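Long-range contacts in cell division inhibitor SulA (Pseudomonas aeruginosa, PDB 1OFU), which probably inhibits cell division during the SOS response by binding FtsZ and preventing the polymerization needed to assemble the Z ring: residues D[1-6]-D[110-115]; D[33-38]-D[81-86]; D[39-44]-D[60-65]; D[74-79]-D[100-105]. All blocks are in the same frame, centred on the assembly; numbering follows the deposited sequence.

Interaction 1: residues D[1-6]-D[110-115]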
loop_
_atom_site.group_PDB
_atom_site.type_symbol
_atom_site.label_atom_id
_atom_site.label_comp_id
_atom_site.label_asym_id
_atom_site.label_seq_id
_atom_site.Cartn_x
_atom_site.Cartn_y
_atom_site.Cartn_z
ATOM N N PRO D 1 -11.021 -14.651 -10.511
ATOM C CA PRO D 1 -12.186 -14.536 -11.421
ATOM C C PRO D 1 -12.810 -13.141 -11.384
ATOM O O PRO D 1 -13.107 -12.615 -10.309
ATOM C CB PRO D 1 -13.198 -15.586 -10.980
ATOM C CG PRO D 1 -12.840 -15.742 -9.502
ATOM C CD PRO D 1 -11.304 -15.656 -9.470
ATOM N N ALA D 2 -12.999 -12.551 -12.562
ATOM C CA ALA D 2 -13.592 -11.224 -12.674
ATOM C C ALA D 2 -14.962 -11.251 -12.011
ATOM O O ALA D 2 -15.774 -12.136 -12.291
ATOM C CB ALA D 2 -13.724 -10.829 -14.143
ATOM N N ALA D 3 -15.221 -10.288 -11.132
ATOM C CA ALA D 3 -16.503 -10.243 -10.441
ATOM C C ALA D 3 -16.761 -8.921 -9.726
ATOM O O ALA D 3 -16.038 -7.943 -9.911
ATOM C CB ALA D 3 -16.589 -11.397 -9.443
ATOM N N PHE D 4 -17.805 -8.918 -8.903
ATOM C CA PHE D 4 -18.210 -7.749 -8.141
ATOM C C PHE D 4 -17.822 -7.891 -6.675
ATOM O O PHE D 4 -18.019 -8.939 -6.066
ATOM C CB PHE D 4 -19.727 -7.563 -8.238
ATOM C CG PHE D 4 -20.265 -6.446 -7.385
ATOM C CD1 PHE D 4 -20.301 -5.139 -7.864
ATOM C CD2 PHE D 4 -20.736 -6.701 -6.097
ATOM C CE1 PHE D 4 -20.801 -4.097 -7.077
ATOM C CE2 PHE D 4 -21.238 -5.667 -5.295
ATOM C CZ PHE D 4 -21.272 -4.365 -5.788
ATOM N N SER D 5 -17.267 -6.821 -6.120
ATOM C CA SER D 5 -16.880 -6.776 -4.723
ATOM C C SER D 5 -17.394 -5.444 -4.204
ATOM O O SER D 5 -17.685 -4.527 -4.982
ATOM C CB SER D 5 -15.361 -6.824 -4.573
ATOM O OG SER D 5 -14.820 -7.992 -5.160
ATOM N N GLU D 6 -17.531 -5.333 -2.893
ATOM C CA GLU D 6 -17.992 -4.087 -2.324
ATOM C C GLU D 6 -17.252 -3.818 -1.034
ATOM O O GLU D 6 -17.090 -4.708 -0.194
ATOM C CB GLU D 6 -19.495 -4.110 -2.070
ATOM C CG GLU D 6 -20.011 -2.799 -1.496
ATOM C CD GLU D 6 -21.525 -2.731 -1.455
ATOM O OE1 GLU D 6 -22.141 -3.518 -0.708
ATOM O OE2 GLU D 6 -22.099 -1.885 -2.174
ATOM N N GLN D 110 -13.433 -8.783 -18.601
ATOM C CA GLN D 110 -12.357 -9.490 -17.910
ATOM C C GLN D 110 -11.744 -8.522 -16.913
ATOM O O GLN D 110 -10.520 -8.410 -16.799
ATOM C CB GLN D 110 -11.273 -9.958 -18.886
ATOM C CG GLN D 110 -11.565 -11.272 -19.595
ATOM C CD GLN D 110 -12.522 -11.119 -20.757
ATOM O OE1 GLN D 110 -12.217 -10.444 -21.745
ATOM N NE2 GLN D 110 -13.688 -11.748 -20.650
ATOM N N ALA D 111 -12.609 -7.821 -16.190
ATOM C CA ALA D 111 -12.155 -6.834 -15.217
ATOM C C ALA D 111 -12.871 -6.966 -13.877
ATOM O O ALA D 111 -13.806 -7.755 -13.733
ATOM C CB ALA D 111 -12.364 -5.442 -15.783
ATOM N N GLN D 112 -12.436 -6.170 -12.905
ATOM C CA GLN D 112 -13.029 -6.199 -11.574
ATOM C C GLN D 112 -13.908 -4.995 -11.293
ATOM O O GLN D 112 -13.530 -3.856 -11.557
ATOM C CB GLN D 112 -11.936 -6.268 -10.505
ATOM C CG GLN D 112 -11.158 -7.573 -10.457
ATOM C CD GLN D 112 -12.056 -8.788 -10.283
ATOM O OE1 GLN D 112 -13.090 -8.727 -9.611
ATOM N NE2 GLN D 112 -11.653 -9.904 -10.877
ATOM N N SER D 113 -15.095 -5.254 -10.762
ATOM C CA SER D 113 -16.005 -4.177 -10.407
ATOM C C SER D 113 -15.918 -4.026 -8.884
ATOM O O SER D 113 -16.115 -4.992 -8.142
ATOM C CB SER D 113 -17.432 -4.526 -10.829
ATOM O OG SER D 113 -18.356 -3.596 -10.293
ATOM N N LEU D 114 -15.600 -2.822 -8.422
ATOM C CA LEU D 114 -15.487 -2.561 -6.993
ATOM C C LEU D 114 -16.335 -1.363 -6.614
ATOM O O LEU D 114 -16.121 -0.256 -7.113
ATOM C CB LEU D 114 -14.025 -2.293 -6.608
ATOM C CG LEU D 114 -13.740 -1.835 -5.165
ATOM C CD1 LEU D 114 -14.118 -2.935 -4.174
ATOM C CD2 LEU D 114 -12.264 -1.485 -5.023
ATOM N N ASN D 115 -17.313 -1.583 -5.741
ATOM C CA ASN D 115 -18.145 -0.485 -5.304
ATOM C C ASN D 115 -17.718 -0.111 -3.900
ATOM O O ASN D 115 -17.436 -0.982 -3.069
ATOM C CB ASN D 115 -19.623 -0.856 -5.300
ATOM C CG ASN D 115 -20.511 0.364 -5.181
ATOM O OD1 ASN D 115 -20.426 1.277 -5.999
ATOM N ND2 ASN D 115 -21.363 0.396 -4.158
HETATM O O HOH W 1 -14.315 -7.171 -7.722
#
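Phe4, Ser5 and Glu6 lie beside Ser113, Leu114 and Asn115 as parallel strands, their axes 4.7 Å apart at closest approach. The pair joins the first and last strands of a parallel alpha/beta sheet, the fold expected of a family placed in the P-loop NTPase clan. Three backbone bonds stitch the ladder: Ser113 N to Ala3 O, Ser5 N to Ser113 O, and Asn115 N to Ser5 O.

Ahead of strand 4-10, the Gln112 side chain bridges to the N-terminal residues. It bends at chi2 (-56°), and its amide meets their backbone. NE2 donates to Pro1 O over 3.1 Å, with Pro1 O in the amide plane although NE2 stands well above the carbonyl plane of Pro1. On the other branch, OE1 accepts from Ala3 N at 3.0 Å. Both ends of one amide are thus gripped, which fixes its rotation. A water 2.7 Å from Ser5 OG is also placed to donate to Gln112 OE1 and Ser113 O, though it has more acceptors in reach than protons; His15 of a second subunit packs on Ser5 and Gln112.

The Phe4 side offers a different surface. Ser113 OG comes to the ring edge, 3.5 Å from Phe4 CD1, while Asn115 CB lies 3.9 Å from both Phe4 CE1 and CZ. Helix 96-109 covers the ring through Arg99 and Leu102. Farther along, Glu6 OE1 forms salt bridges with Arg99 and Arg117, and Asn115 ND2 also bonds to Leu91 O. The anti lone pair of Glu6 OE2 receives Asn115 ND2 at 3.1 Å, with an N-H...O angle of 163°.

Interaction 2: residues D[33-38]-D[81-86]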
loop_
_atom_site.group_PDB
_atom_site.type_symbol
_atom_site.label_atom_id
_atom_site.label_comp_id
_atom_site.label_asym_id
_atom_site.label_seq_id
_atom_site.Cartn_x
_atom_site.Cartn_y
_atom_site.Cartn_z
ATOM N N ALA D 33 -1.587 -4.301 -17.175
ATOM C CA ALA D 33 -1.376 -3.067 -17.935
ATOM C C ALA D 33 -2.642 -2.385 -18.459
ATOM O O ALA D 33 -2.815 -2.192 -19.665
ATOM C CB ALA D 33 -0.413 -3.336 -19.093
ATOM N N ARG D 34 -3.521 -2.012 -17.541
ATOM C CA ARG D 34 -4.754 -1.334 -17.898
ATOM C C ARG D 34 -5.023 -0.219 -16.897
ATOM O O ARG D 34 -4.278 -0.045 -15.929
ATOM C CB ARG D 34 -5.923 -2.318 -17.923
ATOM C CG ARG D 34 -5.928 -3.231 -19.135
ATOM C CD ARG D 34 -7.217 -4.026 -19.211
ATOM N NE ARG D 34 -7.286 -5.053 -18.176
ATOM C CZ ARG D 34 -8.339 -5.844 -17.984
ATOM N NH1 ARG D 34 -8.317 -6.757 -17.024
ATOM N NH2 ARG D 34 -9.414 -5.717 -18.749
ATOM N N TRP D 35 -6.093 0.529 -17.131
ATOM C CA TRP D 35 -6.439 1.640 -16.261
ATOM C C TRP D 35 -7.127 1.227 -14.975
ATOM O O TRP D 35 -7.700 0.143 -14.859
ATOM C CB TRP D 35 -7.432 2.596 -16.933
ATOM C CG TRP D 35 -7.010 3.308 -18.171
ATOM C CD1 TRP D 35 -7.525 3.133 -19.429
ATOM C CD2 TRP D 35 -6.102 4.408 -18.258
ATOM N NE1 TRP D 35 -6.999 4.067 -20.289
ATOM C CE2 TRP D 35 -6.124 4.862 -19.598
ATOM C CE3 TRP D 35 -5.277 5.060 -17.334
ATOM C CZ2 TRP D 35 -5.349 5.940 -20.034
ATOM C CZ3 TRP D 35 -4.507 6.137 -17.771
ATOM C CH2 TRP D 35 -4.552 6.563 -19.109
ATOM N N LEU D 36 -7.066 2.144 -14.020
ATOM C CA LEU D 36 -7.783 2.032 -12.772
ATOM C C LEU D 36 -8.799 3.131 -13.081
ATOM O O LEU D 36 -8.426 4.295 -13.238
ATOM C CB LEU D 36 -6.933 2.457 -11.570
ATOM C CG LEU D 36 -7.806 2.766 -10.340
ATOM C CD1 LEU D 36 -8.684 1.559 -10.028
ATOM C CD2 LEU D 36 -6.946 3.132 -9.144
ATOM N N THR D 37 -10.066 2.776 -13.227
ATOM C CA THR D 37 -11.060 3.794 -13.521
ATOM C C THR D 37 -11.962 4.032 -12.333
ATOM O O THR D 37 -12.556 3.097 -11.790
ATOM C CB THR D 37 -11.912 3.411 -14.740
ATOM O OG1 THR D 37 -11.062 3.329 -15.886
ATOM C CG2 THR D 37 -12.993 4.454 -14.996
ATOM N N LEU D 38 -12.038 5.297 -11.928
ATOM C CA LEU D 38 -12.865 5.714 -10.809
ATOM C C LEU D 38 -14.077 6.418 -11.414
ATOM O O LEU D 38 -13.926 7.342 -12.217
ATOM C CB LEU D 38 -12.087 6.686 -9.914
ATOM C CG LEU D 38 -10.682 6.279 -9.452
ATOM C CD1 LEU D 38 -10.129 7.356 -8.506
ATOM C CD2 LEU D 38 -10.730 4.929 -8.743
ATOM N N LEU D 81 -16.227 -2.348 -21.770
ATOM C CA LEU D 81 -15.188 -2.025 -22.748
ATOM C C LEU D 81 -13.874 -2.736 -22.460
ATOM O O LEU D 81 -13.009 -2.839 -23.332
ATOM C CB LEU D 81 -14.961 -0.509 -22.789
ATOM C CG LEU D 81 -15.930 0.354 -23.604
ATOM C CD1 LEU D 81 -17.351 -0.145 -23.477
ATOM C CD2 LEU D 81 -15.819 1.786 -23.129
ATOM N N GLY D 82 -13.723 -3.205 -21.225
ATOM C CA GLY D 82 -12.524 -3.932 -20.839
ATOM C C GLY D 82 -11.199 -3.205 -20.919
ATOM O O GLY D 82 -10.151 -3.830 -21.104
ATOM N N ARG D 83 -11.218 -1.889 -20.761
ATOM C CA ARG D 83 -9.976 -1.133 -20.823
ATOM C C ARG D 83 -9.394 -0.859 -19.433
ATOM O O ARG D 83 -8.290 -0.324 -19.301
ATOM C CB ARG D 83 -10.202 0.184 -21.567
ATOM C CG ARG D 83 -9.027 0.552 -22.441
ATOM C CD ARG D 83 -9.370 0.507 -23.919
ATOM N NE ARG D 83 -10.404 -0.467 -24.252
ATOM C CZ ARG D 83 -10.832 -0.701 -25.491
ATOM N NH1 ARG D 83 -10.306 -0.037 -26.514
ATOM N NH2 ARG D 83 -11.801 -1.581 -25.711
ATOM N N SER D 84 -10.139 -1.236 -18.399
ATOM C CA SER D 84 -9.698 -1.032 -17.020
ATOM C C SER D 84 -9.616 -2.360 -16.276
ATOM O O SER D 84 -10.504 -3.197 -16.410
ATOM C CB SER D 84 -10.682 -0.125 -16.285
ATOM O OG SER D 84 -10.861 1.104 -16.964
ATOM N N HIS D 85 -8.556 -2.563 -15.501
ATOM C CA HIS D 85 -8.446 -3.795 -14.733
ATOM C C HIS D 85 -9.453 -3.700 -13.595
ATOM O O HIS D 85 -9.981 -4.712 -13.134
ATOM C CB HIS D 85 -7.030 -3.989 -14.182
ATOM C CG HIS D 85 -6.537 -2.861 -13.331
ATOM N ND1 HIS D 85 -5.438 -2.099 -13.670
ATOM C CD2 HIS D 85 -6.979 -2.375 -12.146
ATOM C CE1 HIS D 85 -5.227 -1.192 -12.733
ATOM N NE2 HIS D 85 -6.149 -1.338 -11.798
ATOM N N THR D 86 -9.739 -2.472 -13.164
ATOM C CA THR D 86 -10.700 -2.244 -12.086
ATOM C C THR D 86 -11.498 -0.970 -12.297
ATOM O O THR D 86 -10.931 0.081 -12.604
ATOM C CB THR D 86 -9.998 -2.104 -10.712
ATOM O OG1 THR D 86 -9.031 -3.142 -10.561
ATOM C CG2 THR D 86 -11.012 -2.215 -9.581
#
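Trp35 pairs with Ser84 and Leu36 with Thr86, a one-residue slip that makes a beta bulge between two central strands of the parallel sheet. Trp35 N reaches Arg83 O at 3.2 Å, and His85 N returns a bond to Trp35 O at 2.9 Å; beyond the slip, Thr37 N bonds to Thr86 O.

Arg34 illustrates how a long side chain can line a turn of backbone. Its CB rests 3.4 Å from Arg83 O, and CG remains beside the same oxygen. CD moves on to Gly82 O at 3.5 Å. A bend at chi3 (-71°) then swings NE to 3.8 Å from His85 CA. The guanidinium lays one face over Ser84 O and His85 CA, while NH1 forms a salt bridge with Asp32 and a bond to Gln110 O. At the tip, Arg34 NH2 donates to Gly82 O over 3.1 Å, with the acceptor in the guanidinium plane; Gly109 O is a second partner of NH2.

Residues 81-83 belong to the FtsZ-binding region, and Trp35 NE1 bonds to the backbone of a chain of another protein, so the bulge sits beside that interface. His85 holds CG in the crowded position between N and the carbonyl carbon (chi1 57°). There the ring face meets Trp35 O, 3.4 Å above the ring plane and over its centre.

Interaction 3: residues D[39-44]-D[60-65]; sequences IAPPAS and ILLLQA
Ala40 N bonds to Leu63 O over 2.8 Å, nearly straight at 169°, and this bond closes the ladder between strand 35-39 and strand 60-63. The two strands are parallel neighbours joined through helix 47-52, a beta-alpha-beta unit at the edge of this chain's sheet.

The tight part lies around this bond. Just past it, the Pro41 ring presses on a branch of Leu62: CD approaches Leu62 CD2 at 3.8 Å, and CG is only slightly farther from the same methyl. Leu62 holds CG anti to its backbone N (chi1 -168°), and its CD2 branch is the one that touches the proline. The methyls Ala40 CB and Ala65 CB touch at 3.9 Å, and Ala65 also packs on Ala71 of helix 68-80. Ile39 and Leu63 share the other face of the sheet, where both meet Leu74 of that helix.

Toward solvent the fit relaxes. Gln64, an exposed residue, bends at chi2 (-49°). Its OE1 lies 3.9 Å from Ala40 CA, and its NE2 the same distance from Pro41 CD, so both polar atoms face carbon across the contact. A weak bond from Ala65 N, 3.5 Å long, reaches OE1.

FtsZ-binding residues include 60-62 and 64-65, and Leu62 forms backbone hydrogen bonds with a chain of another protein. The chemistry thus implies a division of labour: one backbone bond continues the register that Leu38 sets with Leu61 and Leu63, van der Waals contact fills in around it, and the strand outermost in this chain also serves an outside partner.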
loop_
_atom_site.group_PDB
_atom_site.type_symbol
_atom_site.label_atom_id
_atom_site.label_comp_id
_atom_site.label_asym_id
_atom_site.label_seq_id
_atom_site.Cartn_x
_atom_site.Cartn_y
_atom_site.Cartn_z
ATOM N N ILE D 39 -15.279 5.993 -11.037
ATOM C CA ILE D 39 -16.472 6.608 -11.591
ATOM C C ILE D 39 -17.321 7.393 -10.606
ATOM O O ILE D 39 -17.865 6.846 -9.642
ATOM C CB ILE D 39 -17.332 5.556 -12.305
ATOM C CG1 ILE D 39 -16.546 5.022 -13.509
ATOM C CG2 ILE D 39 -18.674 6.158 -12.713
ATOM C CD1 ILE D 39 -17.320 4.131 -14.430
ATOM N N ALA D 40 -17.420 8.694 -10.869
ATOM C CA ALA D 40 -18.198 9.611 -10.051
ATOM C C ALA D 40 -17.919 9.473 -8.560
ATOM O O ALA D 40 -18.835 9.264 -7.767
ATOM C CB ALA D 40 -19.691 9.414 -10.326
ATOM N N PRO D 41 -16.643 9.577 -8.156
ATOM C CA PRO D 41 -16.313 9.461 -6.733
ATOM C C PRO D 41 -16.833 10.700 -6.014
ATOM O O PRO D 41 -17.113 11.712 -6.647
ATOM C CB PRO D 41 -14.794 9.396 -6.740
ATOM C CG PRO D 41 -14.443 10.274 -7.899
ATOM C CD PRO D 41 -15.427 9.813 -8.954
ATOM N N PRO D 42 -16.974 10.636 -4.683
ATOM C CA PRO D 42 -17.470 11.797 -3.939
ATOM C C PRO D 42 -16.570 13.026 -4.080
ATOM O O PRO D 42 -15.372 12.909 -4.362
ATOM C CB PRO D 42 -17.550 11.279 -2.504
ATOM C CG PRO D 42 -16.485 10.223 -2.462
ATOM C CD PRO D 42 -16.670 9.515 -3.775
ATOM N N ALA D 43 -17.163 14.200 -3.884
ATOM C CA ALA D 43 -16.460 15.473 -4.005
ATOM C C ALA D 43 -15.168 15.485 -3.212
ATOM O O ALA D 43 -14.218 16.179 -3.564
ATOM C CB ALA D 43 -17.370 16.613 -3.545
ATOM N N SER D 44 -15.139 14.714 -2.136
ATOM C CA SER D 44 -13.960 14.621 -1.294
ATOM C C SER D 44 -12.729 14.153 -2.084
ATOM O O SER D 44 -11.619 14.625 -1.845
ATOM C CB SER D 44 -14.233 13.653 -0.137
ATOM O OG SER D 44 -13.209 13.733 0.832
ATOM N N ILE D 60 -4.381 6.224 -13.916
ATOM C CA ILE D 60 -5.709 6.457 -13.386
ATOM C C ILE D 60 -6.552 7.317 -14.306
ATOM O O ILE D 60 -6.061 8.255 -14.926
ATOM C CB ILE D 60 -5.629 7.135 -12.007
ATOM C CG1 ILE D 60 -4.989 6.172 -11.015
ATOM C CG2 ILE D 60 -7.021 7.568 -11.531
ATOM C CD1 ILE D 60 -4.699 6.799 -9.686
ATOM N N LEU D 61 -7.830 6.973 -14.384
ATOM C CA LEU D 61 -8.793 7.700 -15.187
ATOM C C LEU D 61 -9.940 7.986 -14.229
ATOM O O LEU D 61 -10.443 7.076 -13.562
ATOM C CB LEU D 61 -9.269 6.839 -16.362
ATOM C CG LEU D 61 -9.043 7.417 -17.760
ATOM C CD1 LEU D 61 -7.594 7.831 -17.923
ATOM C CD2 LEU D 61 -9.427 6.387 -18.805
ATOM N N LEU D 62 -10.327 9.253 -14.132
ATOM C CA LEU D 62 -11.412 9.651 -13.247
ATOM C C LEU D 62 -12.527 10.217 -14.119
ATOM O O LEU D 62 -12.340 11.233 -14.790
ATOM C CB LEU D 62 -10.911 10.708 -12.259
ATOM C CG LEU D 62 -11.765 11.086 -11.046
ATOM C CD1 LEU D 62 -11.100 12.260 -10.342
ATOM C CD2 LEU D 62 -13.177 11.470 -11.459
ATOM N N LEU D 63 -13.682 9.556 -14.113
ATOM C CA LEU D 63 -14.812 10.003 -14.924
ATOM C C LEU D 63 -15.951 10.504 -14.054
ATOM O O LEU D 63 -16.167 10.006 -12.949
ATOM C CB LEU D 63 -15.325 8.858 -15.797
ATOM C CG LEU D 63 -14.290 8.038 -16.567
ATOM C CD1 LEU D 63 -15.014 6.993 -17.402
ATOM C CD2 LEU D 63 -13.443 8.946 -17.452
ATOM N N GLN D 64 -16.686 11.488 -14.558
ATOM C CA GLN D 64 -17.812 12.038 -13.819
ATOM C C GLN D 64 -19.141 11.567 -14.386
ATOM O O GLN D 64 -19.207 11.057 -15.504
ATOM C CB GLN D 64 -17.761 13.566 -13.825
ATOM C CG GLN D 64 -16.906 14.153 -12.718
ATOM C CD GLN D 64 -17.247 13.557 -11.361
ATOM O OE1 GLN D 64 -18.422 13.339 -11.040
ATOM N NE2 GLN D 64 -16.221 13.294 -10.552
ATOM N N ALA D 65 -20.194 11.737 -13.593
ATOM C CA ALA D 65 -21.546 11.348 -13.976
ATOM C C ALA D 65 -22.501 12.257 -13.213
ATOM O O ALA D 65 -22.227 12.625 -12.074
ATOM C CB ALA D 65 -21.795 9.893 -13.613
#

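Interaction 4: residues D[74-79]-D[100-105]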
loop_
_atom_site.group_PDB
_atom_site.type_symbol
_atom_site.label_atom_id
_atom_site.label_comp_id
_atom_site.label_asym_id
_atom_site.label_seq_id
_atom_site.Cartn_x
_atom_site.Cartn_y
_atom_site.Cartn_z
ATOM N N LEU D 74 -22.504 4.293 -16.591
ATOM C CA LEU D 74 -21.123 4.585 -16.962
ATOM C C LEU D 74 -20.192 3.500 -16.413
ATOM O O LEU D 74 -19.243 3.101 -17.084
ATOM C CB LEU D 74 -20.693 5.955 -16.423
ATOM C CG LEU D 74 -19.678 6.724 -17.285
ATOM C CD1 LEU D 74 -19.179 7.939 -16.524
ATOM C CD2 LEU D 74 -18.512 5.835 -17.658
ATOM N N SER D 75 -20.464 3.020 -15.197
ATOM C CA SER D 75 -19.633 1.977 -14.593
ATOM C C SER D 75 -19.668 0.687 -15.410
ATOM O O SER D 75 -18.626 0.100 -15.703
ATOM C CB SER D 75 -20.086 1.682 -13.160
ATOM O OG SER D 75 -19.935 2.817 -12.323
ATOM N N CYS D 76 -20.867 0.246 -15.778
ATOM C CA CYS D 76 -21.009 -0.983 -16.552
ATOM C C CYS D 76 -20.324 -0.850 -17.903
ATOM O O CYS D 76 -19.704 -1.792 -18.392
ATOM C CB CYS D 76 -22.487 -1.315 -16.763
ATOM S SG CYS D 76 -23.417 -1.631 -15.239
ATOM N N GLU D 77 -20.428 0.334 -18.495
ATOM C CA GLU D 77 -19.827 0.587 -19.795
ATOM C C GLU D 77 -18.305 0.481 -19.745
ATOM O O GLU D 77 -17.696 -0.198 -20.573
ATOM C CB GLU D 77 -20.245 1.969 -20.300
ATOM C CG GLU D 77 -20.178 2.101 -21.802
ATOM C CD GLU D 77 -21.034 1.065 -22.508
ATOM O OE1 GLU D 77 -22.261 1.059 -22.282
ATOM O OE2 GLU D 77 -20.480 0.254 -23.284
ATOM N N ALA D 78 -17.694 1.153 -18.770
ATOM C CA ALA D 78 -16.243 1.126 -18.614
ATOM C C ALA D 78 -15.753 -0.298 -18.342
ATOM O O ALA D 78 -14.666 -0.683 -18.772
ATOM C CB ALA D 78 -15.822 2.062 -17.475
ATOM N N LEU D 79 -16.549 -1.076 -17.613
ATOM C CA LEU D 79 -16.186 -2.462 -17.317
ATOM C C LEU D 79 -16.289 -3.253 -18.611
ATOM O O LEU D 79 -15.371 -3.970 -19.007
ATOM C CB LEU D 79 -17.149 -3.057 -16.286
ATOM C CG LEU D 79 -16.987 -2.591 -14.837
ATOM C CD1 LEU D 79 -18.286 -2.786 -14.080
ATOM C CD2 LEU D 79 -15.855 -3.359 -14.187
ATOM N N LYS D 100 -25.794 -7.259 -10.238
ATOM C CA LYS D 100 -25.728 -8.284 -11.269
ATOM C C LYS D 100 -25.257 -7.637 -12.567
ATOM O O LYS D 100 -24.401 -8.178 -13.272
ATOM C CB LYS D 100 -27.104 -8.925 -11.468
ATOM C CG LYS D 100 -27.091 -10.144 -12.383
ATOM C CD LYS D 100 -26.213 -11.257 -11.824
ATOM C CE LYS D 100 -26.224 -12.479 -12.731
ATOM N NZ LYS D 100 -25.405 -13.592 -12.172
ATOM N N GLN D 101 -25.821 -6.470 -12.869
ATOM C CA GLN D 101 -25.468 -5.719 -14.072
ATOM C C GLN D 101 -23.969 -5.424 -14.060
ATOM O O GLN D 101 -23.279 -5.640 -15.057
ATOM C CB GLN D 101 -26.253 -4.405 -14.118
ATOM C CG GLN D 101 -26.406 -3.815 -15.509
ATOM C CD GLN D 101 -27.079 -2.452 -15.504
ATOM O OE1 GLN D 101 -28.060 -2.232 -14.791
ATOM N NE2 GLN D 101 -26.563 -1.532 -16.315
ATOM N N LEU D 102 -23.470 -4.934 -12.925
ATOM C CA LEU D 102 -22.051 -4.616 -12.783
ATOM C C LEU D 102 -21.215 -5.877 -12.924
ATOM O O LEU D 102 -20.149 -5.868 -13.536
ATOM C CB LEU D 102 -21.772 -3.974 -11.415
ATOM C CG LEU D 102 -22.279 -2.550 -11.182
ATOM C CD1 LEU D 102 -21.941 -2.094 -9.768
ATOM C CD2 LEU D 102 -21.649 -1.621 -12.205
ATOM N N SER D 103 -21.709 -6.967 -12.353
ATOM C CA SER D 103 -21.004 -8.239 -12.405
ATOM C C SER D 103 -20.891 -8.750 -13.839
ATOM O O SER D 103 -19.820 -9.181 -14.278
ATOM C CB SER D 103 -21.732 -9.267 -11.541
ATOM O OG SER D 103 -20.948 -10.432 -11.391
ATOM N N ARG D 104 -22.004 -8.707 -14.563
ATOM C CA ARG D 104 -22.022 -9.157 -15.948
ATOM C C ARG D 104 -21.055 -8.309 -16.772
ATOM O O ARG D 104 -20.247 -8.834 -17.536
ATOM C CB ARG D 104 -23.438 -9.038 -16.518
ATOM C CG ARG D 104 -23.571 -9.470 -17.969
ATOM C CD ARG D 104 -25.014 -9.373 -18.440
ATOM N NE ARG D 104 -25.160 -9.753 -19.844
ATOM C CZ ARG D 104 -24.653 -9.072 -20.867
ATOM N NH1 ARG D 104 -24.839 -9.502 -22.107
ATOM N NH2 ARG D 104 -23.965 -7.957 -20.653
ATOM N N ALA D 105 -21.140 -6.993 -16.604
ATOM C CA ALA D 105 -20.270 -6.076 -17.333
ATOM C C ALA D 105 -18.802 -6.377 -17.047
ATOM O O ALA D 105 -17.960 -6.311 -17.942
ATOM C CB ALA D 105 -20.599 -4.638 -16.952
#
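Cys76 puts its sulfur between Gln101 and Leu102, at the point where two nearly parallel helices meet. The segment axes are 8.5 Å apart and 17° from parallel, a separation that suits small residues at the closest point. With SG anti to the carbonyl carbon (chi1 -62°), the sulfur reaches Leu102 CD2 at 3.5 Å. From the exposed side of the contact, the extended Gln101 chain runs alongside the sulfur, its CG and CD both near SG and its NE2 3.3 Å away.

One turn on, Ala105 points at the opposite helix and lets the backbones draw together. Its CB comes within 3.3 Å of Cys76 O and also meets the CB of Cys76. Leu79 CB continues this seam, 3.9 Å from Ala105 CB.

The two leucines cross obliquely. Leu79 CD1 lies 3.6 Å from Leu102 O and somewhat farther from Leu102 CD2. That CD2 methyl is shared, since Ser75 CB also touches it, at 3.8 Å. The Ser75 hydroxyl is occupied by Ala71 O and by Ser89 OG of strand 84-89. Leu79 and Leu102 both rest on Ser113 of strand 112-118, while Leu79 and Ala78 meet Val87, so the sheet closes the base of the groove.

The contact is therefore almost wholly apolar, with Gln101 as its polar border. Two helices side by side on one face of a parallel sheet, with strand 84-89 between them in sequence and helix 96-109 leading on into strand 112-118, form the helical layer typical of beta-alpha-beta folds.

Overall arrangement
From the N terminus, residues 1-6 begin the strand outermost within this chain, which interaction 1 joins to residues 110-115, closing a loop around nearly the whole chain. Interactions 2, 3 and 4 are all nested within it. Interaction 2 ties residues 33-38 to 81-86 and encloses interaction 3, which shuts the short excursion from 39-44 to 60-65. Interaction 4 opens after interaction 3 closes and crosses interaction 2, since its segments alternate with those of that contact. Interactions 1, 2 and 3 secure successive parts of one sheet, the centres of 1 and 3 about 17 Å apart; interaction 4 joins two helices and touches both 1 and 3 by packing.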